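Local atomic coordinates of glutamate receptor 1 (Adineta vaga, PDB entry 4IO7), a protein that binds L-glutamate and phenylalanine through its extracellular ligand-binding domain, the part described here, and probably works as a ligand-gated ion channel. Residues N105-L110 against F178-T183; I135-A140 against R154-L159. All coordinates share one frame; numbering follows the deposited sequence.

Interaction 1: N105-L110 against F178-T183; sequences NSMRIL and FMDIGT. With PHE (phenylalanine), chain F.
The amide of Asn105 and the carboxylate of Asp180 stand almost perpendicular, their planes 82° apart. Asn105 ND2 donates to Asp180 OD1 at 3.2 Å, with the acceptor close to the amide plane but the nitrogen well above the carboxylate plane. With CG anti to the backbone N (chi1 -173°), the amide reaches across to this carboxylate, whose OD2 accepts the ammonium N of the bound phenylalanine at 2.7 Å. An acidic side chain so placed, at a strand-to-helix junction, grips the ligand's amino group in ionotropic glutamate receptors generally. A water donates to Asn105 OD1 and accepts from Gly182 N, and ND2 also bonds Ser205 OG, so both ends of the amide are held. Replacing the amide by an alanine's methyl group would probably cost Asp180 OD1 its N-H donor and the water its acceptor, leaving the carboxylate less firmly fixed in rotation. At the other flat group, Ile109 CG1 approaches the Phe178 ring obliquely, 4.1 Å from CE1, and Phe202 packs edge-to-face with the same ring.

The backbones form an antiparallel pair, with Arg108 N 2.9 Å from Met179 O and Met179 N 3.2 Å from Arg108 O. Where segment 178-183 turns from strand into helix, Ile181 N still reaches Ser106 O at 2.8 Å. The Ile181 side chain lies against Ser106 OG, itself bonded to Asp201.

Within the mixed sheet, strand 97-112 pairs with 176-180 along one edge and with 195-198 and 200-211 along the other, while helix 162-170 packs against Leu110 and Met179.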
ATOM      1  N   ASN B 105      -6.002  -0.864   2.400  1.00 19.18           N
ATOM      2  CA  ASN B 105      -7.453  -0.905   2.401  1.00 21.18           C
ATOM      3  C   ASN B 105      -7.943  -2.291   2.017  1.00 15.86           C
ATOM      4  O   ASN B 105      -7.215  -3.073   1.401  1.00 14.69           O
ATOM      5  CB  ASN B 105      -8.034   0.128   1.420  1.00 17.02           C
ATOM      6  CG  ASN B 105      -9.551   0.234   1.513  1.00 16.23           C
ATOM      7  OD1 ASN B 105     -10.105   0.334   2.601  1.00 18.51           O
ATOM      8  ND2 ASN B 105     -10.227   0.170   0.377  1.00 17.15           N
ATOM      9  N   SER B 106      -9.178  -2.577   2.390  1.00 18.12           N
ATOM     10  CA  SER B 106      -9.892  -3.773   1.938  1.00 17.54           C
ATOM     11  C   SER B 106     -11.347  -3.459   2.207  1.00 21.25           C
ATOM     12  O   SER B 106     -11.638  -2.408   2.778  1.00 19.44           O
ATOM     13  CB  SER B 106      -9.444  -5.008   2.735  1.00 18.72           C
ATOM     14  OG  SER B 106      -9.712  -4.859   4.129  1.00 24.68           O
ATOM     15  N   MET B 107     -12.252  -4.347   1.792  1.00 15.70           N
ATOM     16  CA  MET B 107     -13.666  -4.155   2.037  1.00 14.08           C
ATOM     17  C   MET B 107     -14.198  -5.238   2.938  1.00 16.17           C
ATOM     18  O   MET B 107     -13.621  -6.329   3.019  1.00 18.55           O
ATOM     19  CB  MET B 107     -14.441  -4.116   0.721  1.00 16.52           C
ATOM     20  CG  MET B 107     -14.200  -2.832  -0.062  1.00 17.60           C
ATOM     21  SD  MET B 107     -15.302  -2.708  -1.476  1.00 23.68           S
ATOM     22  CE  MET B 107     -14.430  -3.807  -2.594  1.00 28.77           C
ATOM     23  N   ARG B 108     -15.299  -4.927   3.619  1.00 16.08           N
ATOM     24  CA  ARG B 108     -16.064  -5.910   4.376  1.00 18.25           C
ATOM     25  C   ARG B 108     -17.563  -5.794   4.069  1.00 21.44           C
ATOM     26  O   ARG B 108     -18.049  -4.774   3.572  1.00 16.27           O
ATOM     27  CB  ARG B 108     -15.826  -5.753   5.874  1.00 29.02           C
ATOM     28  CG  ARG B 108     -14.376  -6.075   6.274  1.00 28.52           C
ATOM     29  CD  ARG B 108     -14.266  -6.552   7.656  1.00 36.63           C
ATOM     30  NE  ARG B 108     -15.015  -7.775   7.904  1.00 32.46           N
ATOM     31  CZ  ARG B 108     -15.293  -8.192   9.124  1.00 35.77           C
ATOM     32  NH1 ARG B 108     -14.877  -7.467  10.152  1.00 35.10           N
ATOM     33  NH2 ARG B 108     -15.984  -9.309   9.325  1.00 33.73           N
ATOM     34  N   ILE B 109     -18.287  -6.860   4.379  1.00 17.95           N
ATOM     35  CA  ILE B 109     -19.724  -6.895   4.211  1.00 19.80           C
ATOM     36  C   ILE B 109     -20.353  -6.346   5.472  1.00 21.70           C
ATOM     37  O   ILE B 109     -20.020  -6.756   6.588  1.00 24.59           O
ATOM     38  CB  ILE B 109     -20.232  -8.326   4.004  1.00 19.50           C
ATOM     39  CG1 ILE B 109     -19.624  -8.929   2.744  1.00 23.02           C
ATOM     40  CG2 ILE B 109     -21.753  -8.351   3.920  1.00 20.31           C
ATOM     41  CD1 ILE B 109     -19.849 -10.429   2.645  1.00 25.16           C
ATOM     42  N   LEU B 110     -21.255  -5.409   5.265  1.00 20.34           N
ATOM     43  CA  LEU B 110     -22.030  -4.780   6.328  1.00 27.48           C
ATOM     44  C   LEU B 110     -23.451  -5.336   6.320  1.00 21.30           C
ATOM     45  O   LEU B 110     -24.080  -5.439   5.242  1.00 25.41           O
ATOM     46  CB  LEU B 110     -22.080  -3.289   6.027  1.00 32.01           C
ATOM     47  CG  LEU B 110     -22.708  -2.352   7.042  1.00 40.61           C
ATOM     48  CD1 LEU B 110     -21.707  -2.007   8.093  1.00 34.53           C
ATOM     49  CD2 LEU B 110     -23.186  -1.091   6.350  1.00 46.66           C
ATOM     50  N   PHE B 178     -21.474  -3.163   0.957  1.00 22.44           N
ATOM     51  CA  PHE B 178     -20.000  -3.229   0.998  1.00 15.97           C
ATOM     52  C   PHE B 178     -19.440  -1.884   1.415  1.00 24.99           C
ATOM     53  O   PHE B 178     -19.884  -0.851   0.930  1.00 25.07           O
ATOM     54  CB  PHE B 178     -19.403  -3.517  -0.398  1.00 22.95           C
ATOM     55  CG  PHE B 178     -19.728  -4.865  -0.981  1.00 20.55           C
ATOM     56  CD1 PHE B 178     -20.310  -5.869  -0.233  1.00 26.31           C
ATOM     57  CD2 PHE B 178     -19.418  -5.121  -2.312  1.00 24.25           C
ATOM     58  CE1 PHE B 178     -20.580  -7.109  -0.802  1.00 21.40           C
ATOM     59  CE2 PHE B 178     -19.678  -6.365  -2.891  1.00 21.47           C
ATOM     60  CZ  PHE B 178     -20.265  -7.359  -2.137  1.00 25.26           C
ATOM     61  N   MET B 179     -18.442  -1.886   2.288  1.00 22.65           N
ATOM     62  CA  MET B 179     -17.747  -0.659   2.645  1.00 20.29           C
ATOM     63  C   MET B 179     -16.295  -0.967   2.828  1.00 18.54           C
ATOM     64  O   MET B 179     -15.939  -2.085   3.215  1.00 17.79           O
ATOM     65  CB  MET B 179     -18.244  -0.093   3.990  1.00 23.57           C
ATOM     66  CG  MET B 179     -19.438   0.835   3.921  1.00 28.39           C
ATOM     67  SD  MET B 179     -19.878   1.497   5.554  1.00 32.99           S
ATOM     68  CE  MET B 179     -18.788   2.931   5.641  1.00 37.60           C
ATOM     69  N   ASP B 180     -15.456   0.038   2.593  1.00 17.25           N
ATOM     70  CA  ASP B 180     -14.054   0.001   3.030  1.00 19.46           C
ATOM     71  C   ASP B 180     -13.972  -0.309   4.515  1.00 18.37           C
ATOM     72  O   ASP B 180     -14.819   0.137   5.284  1.00 20.34           O
ATOM     73  CB  ASP B 180     -13.414   1.353   2.795  1.00 20.14           C
ATOM     74  CG  ASP B 180     -13.412   1.744   1.323  1.00 20.34           C
ATOM     75  OD1 ASP B 180     -13.309   0.844   0.459  1.00 20.15           O
ATOM     76  OD2 ASP B 180     -13.493   2.959   1.047  1.00 19.11           O
ATOM     77  N   ILE B 181     -12.928  -1.042   4.911  1.00 18.35           N
ATOM     78  CA  ILE B 181     -12.850  -1.619   6.246  1.00 20.60           C
ATOM     79  C   ILE B 181     -12.736  -0.549   7.323  1.00 21.61           C
ATOM     80  O   ILE B 181     -13.429  -0.627   8.341  1.00 22.38           O
ATOM     81  CB  ILE B 181     -11.680  -2.641   6.355  1.00 19.11           C
ATOM     82  CG1 ILE B 181     -11.704  -3.356   7.706  1.00 28.51           C
ATOM     83  CG2 ILE B 181     -10.346  -1.983   6.121  1.00 24.86           C
ATOM     84  CD1 ILE B 181     -10.816  -4.600   7.762  1.00 31.77           C
ATOM     85  N   GLY B 182     -11.911   0.469   7.091  1.00 20.27           N
ATOM     86  CA  GLY B 182     -11.750   1.534   8.080  1.00 25.67           C
ATOM     87  C   GLY B 182     -13.060   2.229   8.427  1.00 21.09           C
ATOM     88  O   GLY B 182     -13.420   2.378   9.620  1.00 22.99           O
ATOM     89  N   THR B 183     -13.785   2.685   7.407  1.00 22.42           N
ATOM     90  CA  THR B 183     -15.045   3.385   7.670  1.00 24.07           C
ATOM     91  C   THR B 183     -16.140   2.416   8.106  1.00 25.93           C
ATOM     92  O   THR B 183     -17.031   2.784   8.881  1.00 23.42           O
ATOM     93  CB  THR B 183     -15.512   4.205   6.469  1.00 25.63           C
ATOM     94  OG1 THR B 183     -15.423   3.415   5.289  1.00 22.12           O
ATOM     95  CG2 THR B 183     -14.624   5.437   6.276  1.00 21.05           C
TER
HETATM   96  N   PHE F 301     -12.904   3.952  -1.446  1.00 13.32           N
HETATM   97  CA  PHE F 301     -14.084   3.893  -2.344  1.00 16.34           C
HETATM   98  C   PHE F 301     -13.700   4.361  -3.734  1.00 14.35           C
HETATM   99  O   PHE F 301     -12.701   5.075  -3.908  1.00 12.94           O
HETATM  100  CB  PHE F 301     -15.212   4.799  -1.875  1.00 18.69           C
HETATM  101  CG  PHE F 301     -15.931   4.308  -0.659  1.00 26.71           C
HETATM  102  CD1 PHE F 301     -16.873   3.282  -0.756  1.00 24.00           C
HETATM  103  CD2 PHE F 301     -15.694   4.905   0.595  1.00 30.29           C
HETATM  104  CE1 PHE F 301     -17.569   2.834   0.389  1.00 30.36           C
HETATM  105  CE2 PHE F 301     -16.370   4.474   1.746  1.00 30.41           C
HETATM  106  CZ  PHE F 301     -17.296   3.430   1.651  1.00 38.75           C
HETATM  107  OXT PHE F 301     -14.477   4.088  -4.663  1.00 13.50           O
HETATM  108  O   HOH W   1      -9.961   1.442   5.088  1.00 19.43           O

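Interaction 2: I135-A140 against R154-L159; sequences IRIGTA and RNFYPL. With PHE (phenylalanine), chain F.
Ile135 lies over one face of the Phe156 ring as a CH-pi contact, with CB 3.8 Å from the ring centroid and 18° from its normal. Ile137 CG2 comes to Phe156 CE1 obliquely and meets Pro158 CB at 3.8 Å. On the other side of the strand pair, the side chains of Arg136 and Leu159 cross at about a right angle, CG against CB at 3.8 Å, while Leu159 CD1 rests against the backbone N of Ile135. Three backbone bonds join the strands in parallel: Ile135 N to Tyr157 O at 3.0 Å, Leu159 N to Ile135 O, and Ile137 N to Leu159 O at 3.1 Å.

Farther out, Phe156 has CG between its backbone N and carbonyl carbon (chi1 52°), which turns the ring face against Ile135. The backbone of Arg154 flanks the opposite face, and Tyr145 of helix 140-149 stacks edge-to-face with the ring. Arg136, which also takes part in binding L-glutamate, ends its strand, and Thr139 OG1 turns back to donate to Arg136 O at 2.6 Å while making a weak N-cap bond to Glu142 N. This fixes the turn from which Ala140 N reaches OXT of the bound phenylalanine at 2.8 Å.

The strands and intervening helix form a beta-alpha-beta unit whose crossover helix starts at the ligand. The carboxylate therefore meets a backbone N-H at a helix N terminus, where the helix dipole would probably help to stabilise its negative charge.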
ATOM      1  N   ILE B 135     -25.249  -1.346  -3.187  1.00 22.26           N
ATOM      2  CA  ILE B 135     -23.927  -0.984  -3.681  1.00 20.79           C
ATOM      3  C   ILE B 135     -23.861   0.517  -3.974  1.00 18.83           C
ATOM      4  O   ILE B 135     -24.718   1.050  -4.683  1.00 20.27           O
ATOM      5  CB  ILE B 135     -23.602  -1.732  -4.980  1.00 24.46           C
ATOM      6  CG1 ILE B 135     -23.486  -3.248  -4.729  1.00 20.84           C
ATOM      7  CG2 ILE B 135     -22.304  -1.171  -5.590  1.00 21.44           C
ATOM      8  CD1 ILE B 135     -22.334  -3.648  -3.828  1.00 17.49           C
ATOM      9  N   ARG B 136     -22.853   1.186  -3.423  1.00 18.41           N
ATOM     10  CA  ARG B 136     -22.715   2.618  -3.666  1.00 29.92           C
ATOM     11  C   ARG B 136     -22.151   2.820  -5.051  1.00 24.40           C
ATOM     12  O   ARG B 136     -21.087   2.338  -5.363  1.00 18.78           O
ATOM     13  CB  ARG B 136     -21.846   3.298  -2.607  1.00 32.87           C
ATOM     14  CG  ARG B 136     -22.710   4.096  -1.648  1.00 49.41           C
ATOM     15  CD  ARG B 136     -21.970   5.197  -1.003  1.00 45.27           C
ATOM     16  NE  ARG B 136     -21.735   6.352  -1.864  1.00 47.42           N
ATOM     17  CZ  ARG B 136     -20.961   7.363  -1.487  1.00 40.55           C
ATOM     18  NH1 ARG B 136     -20.398   7.296  -0.304  1.00 25.09           N
ATOM     19  NH2 ARG B 136     -20.740   8.422  -2.266  1.00 42.19           N
ATOM     20  N   ILE B 137     -22.932   3.449  -5.908  1.00 26.77           N
ATOM     21  CA  ILE B 137     -22.550   3.621  -7.300  1.00 25.56           C
ATOM     22  C   ILE B 137     -21.363   4.547  -7.453  1.00 21.63           C
ATOM     23  O   ILE B 137     -21.163   5.482  -6.662  1.00 22.65           O
ATOM     24  CB  ILE B 137     -23.689   4.225  -8.099  1.00 28.85           C
ATOM     25  CG1 ILE B 137     -23.967   5.647  -7.577  1.00 34.26           C
ATOM     26  CG2 ILE B 137     -24.915   3.342  -7.986  1.00 29.76           C
ATOM     27  CD1 ILE B 137     -25.201   6.299  -8.179  1.00 45.12           C
ATOM     28  N   GLY B 138     -20.554   4.279  -8.469  1.00 19.22           N
ATOM     29  CA  GLY B 138     -19.353   5.050  -8.724  1.00 18.88           C
ATOM     30  C   GLY B 138     -18.269   4.840  -7.670  1.00 20.15           C
ATOM     31  O   GLY B 138     -17.583   5.772  -7.302  1.00 18.91           O
ATOM     32  N   THR B 139     -18.098   3.600  -7.232  1.00 19.25           N
ATOM     33  CA  THR B 139     -17.106   3.255  -6.248  1.00 18.35           C
ATOM     34  C   THR B 139     -16.451   1.954  -6.599  1.00 23.20           C
ATOM     35  O   THR B 139     -16.948   1.182  -7.403  1.00 21.16           O
ATOM     36  CB  THR B 139     -17.707   3.063  -4.832  1.00 19.24           C
ATOM     37  OG1 THR B 139     -18.622   1.957  -4.826  1.00 19.45           O
ATOM     38  CG2 THR B 139     -18.428   4.295  -4.400  1.00 17.72           C
ATOM     39  N   ALA B 140     -15.331   1.708  -5.944  1.00 19.84           N
ATOM     40  CA  ALA B 140     -14.581   0.472  -6.080  1.00 22.84           C
ATOM     41  C   ALA B 140     -15.406  -0.735  -5.681  1.00 22.25           C
ATOM     42  O   ALA B 140     -15.207  -1.839  -6.170  1.00 19.57           O
ATOM     43  CB  ALA B 140     -13.330   0.544  -5.216  1.00 22.91           C
ATOM     44  N   ARG B 154     -25.673  -4.494 -13.429  1.00 29.55           N
ATOM     45  CA  ARG B 154     -25.943  -3.718 -12.218  1.00 29.13           C
ATOM     46  C   ARG B 154     -27.313  -4.135 -11.699  1.00 33.41           C
ATOM     47  O   ARG B 154     -28.316  -3.422 -11.853  1.00 34.76           O
ATOM     48  CB  ARG B 154     -25.880  -2.194 -12.464  1.00 29.82           C
ATOM     49  CG  ARG B 154     -24.526  -1.700 -12.970  1.00 31.20           C
ATOM     50  CD  ARG B 154     -24.496  -0.170 -13.160  1.00 28.92           C
ATOM     51  NE  ARG B 154     -23.206   0.273 -13.669  1.00 21.75           N
ATOM     52  CZ  ARG B 154     -22.769   0.041 -14.901  1.00 22.48           C
ATOM     53  NH1 ARG B 154     -23.515  -0.678 -15.751  1.00 24.31           N
ATOM     54  NH2 ARG B 154     -21.565   0.480 -15.266  1.00 22.06           N
ATOM     55  N   ASN B 155     -27.347  -5.319 -11.098  1.00 26.29           N
ATOM     56  CA  ASN B 155     -28.591  -5.889 -10.602  1.00 25.68           C
ATOM     57  C   ASN B 155     -28.743  -5.695  -9.104  1.00 25.36           C
ATOM     58  O   ASN B 155     -29.664  -6.242  -8.482  1.00 27.41           O
ATOM     59  CB  ASN B 155     -28.719  -7.376 -11.000  1.00 30.61           C
ATOM     60  CG  ASN B 155     -27.599  -8.243 -10.435  1.00 35.71           C
ATOM     61  OD1 ASN B 155     -26.690  -7.747  -9.763  1.00 29.45           O
ATOM     62  ND2 ASN B 155     -27.667  -9.553 -10.706  1.00 36.07           N
ATOM     63  N   PHE B 156     -27.850  -4.880  -8.544  1.00 24.08           N
ATOM     64  CA  PHE B 156     -27.851  -4.554  -7.128  1.00 27.71           C
ATOM     65  C   PHE B 156     -28.863  -3.444  -6.835  1.00 33.94           C
ATOM     66  O   PHE B 156     -29.500  -2.919  -7.731  1.00 27.65           O
ATOM     67  CB  PHE B 156     -26.439  -4.129  -6.694  1.00 21.03           C
ATOM     68  CG  PHE B 156     -25.827  -3.046  -7.553  1.00 24.04           C
ATOM     69  CD1 PHE B 156     -26.290  -1.730  -7.478  1.00 32.36           C
ATOM     70  CD2 PHE B 156     -24.808  -3.334  -8.429  1.00 21.50           C
ATOM     71  CE1 PHE B 156     -25.734  -0.740  -8.259  1.00 28.93           C
ATOM     72  CE2 PHE B 156     -24.244  -2.345  -9.223  1.00 23.04           C
ATOM     73  CZ  PHE B 156     -24.698  -1.039  -9.129  1.00 24.64           C
ATOM     74  N   TYR B 157     -29.017  -3.095  -5.569  1.00 26.38           N
ATOM     75  CA  TYR B 157     -29.800  -1.929  -5.199  1.00 29.75           C
ATOM     76  C   TYR B 157     -28.874  -0.712  -5.089  1.00 29.52           C
ATOM     77  O   TYR B 157     -27.982  -0.692  -4.235  1.00 25.43           O
ATOM     78  CB  TYR B 157     -30.512  -2.183  -3.869  1.00 27.35           C
ATOM     79  CG  TYR B 157     -31.450  -1.075  -3.464  1.00 31.26           C
ATOM     80  CD1 TYR B 157     -30.992   0.021  -2.757  1.00 31.78           C
ATOM     81  CD2 TYR B 157     -32.808  -1.132  -3.778  1.00 42.55           C
ATOM     82  CE1 TYR B 157     -31.848   1.048  -2.386  1.00 39.10           C
ATOM     83  CE2 TYR B 157     -33.672  -0.111  -3.405  1.00 47.38           C
ATOM     84  CZ  TYR B 157     -33.184   0.977  -2.707  1.00 46.67           C
ATOM     85  OH  TYR B 157     -34.016   2.008  -2.325  1.00 44.10           O
ATOM     86  N   PRO B 158     -29.065   0.305  -5.956  1.00 31.85           N
ATOM     87  CA  PRO B 158     -28.085   1.412  -5.998  1.00 23.46           C
ATOM     88  C   PRO B 158     -28.161   2.385  -4.810  1.00 29.50           C
ATOM     89  O   PRO B 158     -29.257   2.693  -4.320  1.00 36.22           O
ATOM     90  CB  PRO B 158     -28.440   2.140  -7.300  1.00 40.55           C
ATOM     91  CG  PRO B 158     -29.888   1.842  -7.516  1.00 43.45           C
ATOM     92  CD  PRO B 158     -30.097   0.444  -6.998  1.00 39.98           C
ATOM     93  N   LEU B 159     -27.008   2.884  -4.368  1.00 31.46           N
ATOM     94  CA  LEU B 159     -26.979   3.826  -3.252  1.00 35.14           C
ATOM     95  C   LEU B 159     -26.158   5.059  -3.605  1.00 36.58           C
ATOM     96  O   LEU B 159     -25.103   4.930  -4.201  1.00 29.43           O
ATOM     97  CB  LEU B 159     -26.354   3.159  -2.033  1.00 22.90           C
ATOM     98  CG  LEU B 159     -26.943   1.843  -1.542  1.00 28.08           C
ATOM     99  CD1 LEU B 159     -25.967   1.242  -0.530  1.00 25.94           C
ATOM    100  CD2 LEU B 159     -28.343   2.083  -0.938  1.00 31.19           C
TER
HETATM  101  N   PHE F 301     -12.904   3.952  -1.446  1.00 13.32           N
HETATM  102  CA  PHE F 301     -14.084   3.893  -2.344  1.00 16.34           C
HETATM  103  C   PHE F 301     -13.700   4.361  -3.734  1.00 14.35           C
HETATM  104  O   PHE F 301     -12.701   5.075  -3.908  1.00 12.94           O
HETATM  105  CB  PHE F 301     -15.212   4.799  -1.875  1.00 18.69           C
HETATM  106  CG  PHE F 301     -15.931   4.308  -0.659  1.00 26.71           C
HETATM  107  CD1 PHE F 301     -16.873   3.282  -0.756  1.00 24.00           C
HETATM  108  CD2 PHE F 301     -15.694   4.905   0.595  1.00 30.29           C
HETATM  109  CE1 PHE F 301     -17.569   2.834   0.389  1.00 30.36           C
HETATM  110  CE2 PHE F 301     -16.370   4.474   1.746  1.00 30.41           C
HETATM  111  CZ  PHE F 301     -17.296   3.430   1.651  1.00 38.75           C
HETATM  112  OXT PHE F 301     -14.477   4.088  -4.663  1.00 13.50           O

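Overall arrangement
From the N terminus, the chain first passes through 105-110 on the long strand 97-112, then reaches 135-140 on strand 133-136. After helix 140-149, segment 154-159 returns beside that strand, so interaction 2 closes a short loop. Helix 162-170 follows, and 178-183 then closes the larger loop against 105-110; interaction 2 is nested wholly inside interaction 1. Strand 176-180 pairs with both 97-112 and 133-136, joining the two contacts in one mixed sheet. They also touch directly, Phe178 CD2 lying 3.6 Å from Ile135 CD1. Together they place the Asp180 carboxylate, just ahead of helix 181-190, at the ligand's ammonium group and the N terminus of helix 140-149 at its carboxylate.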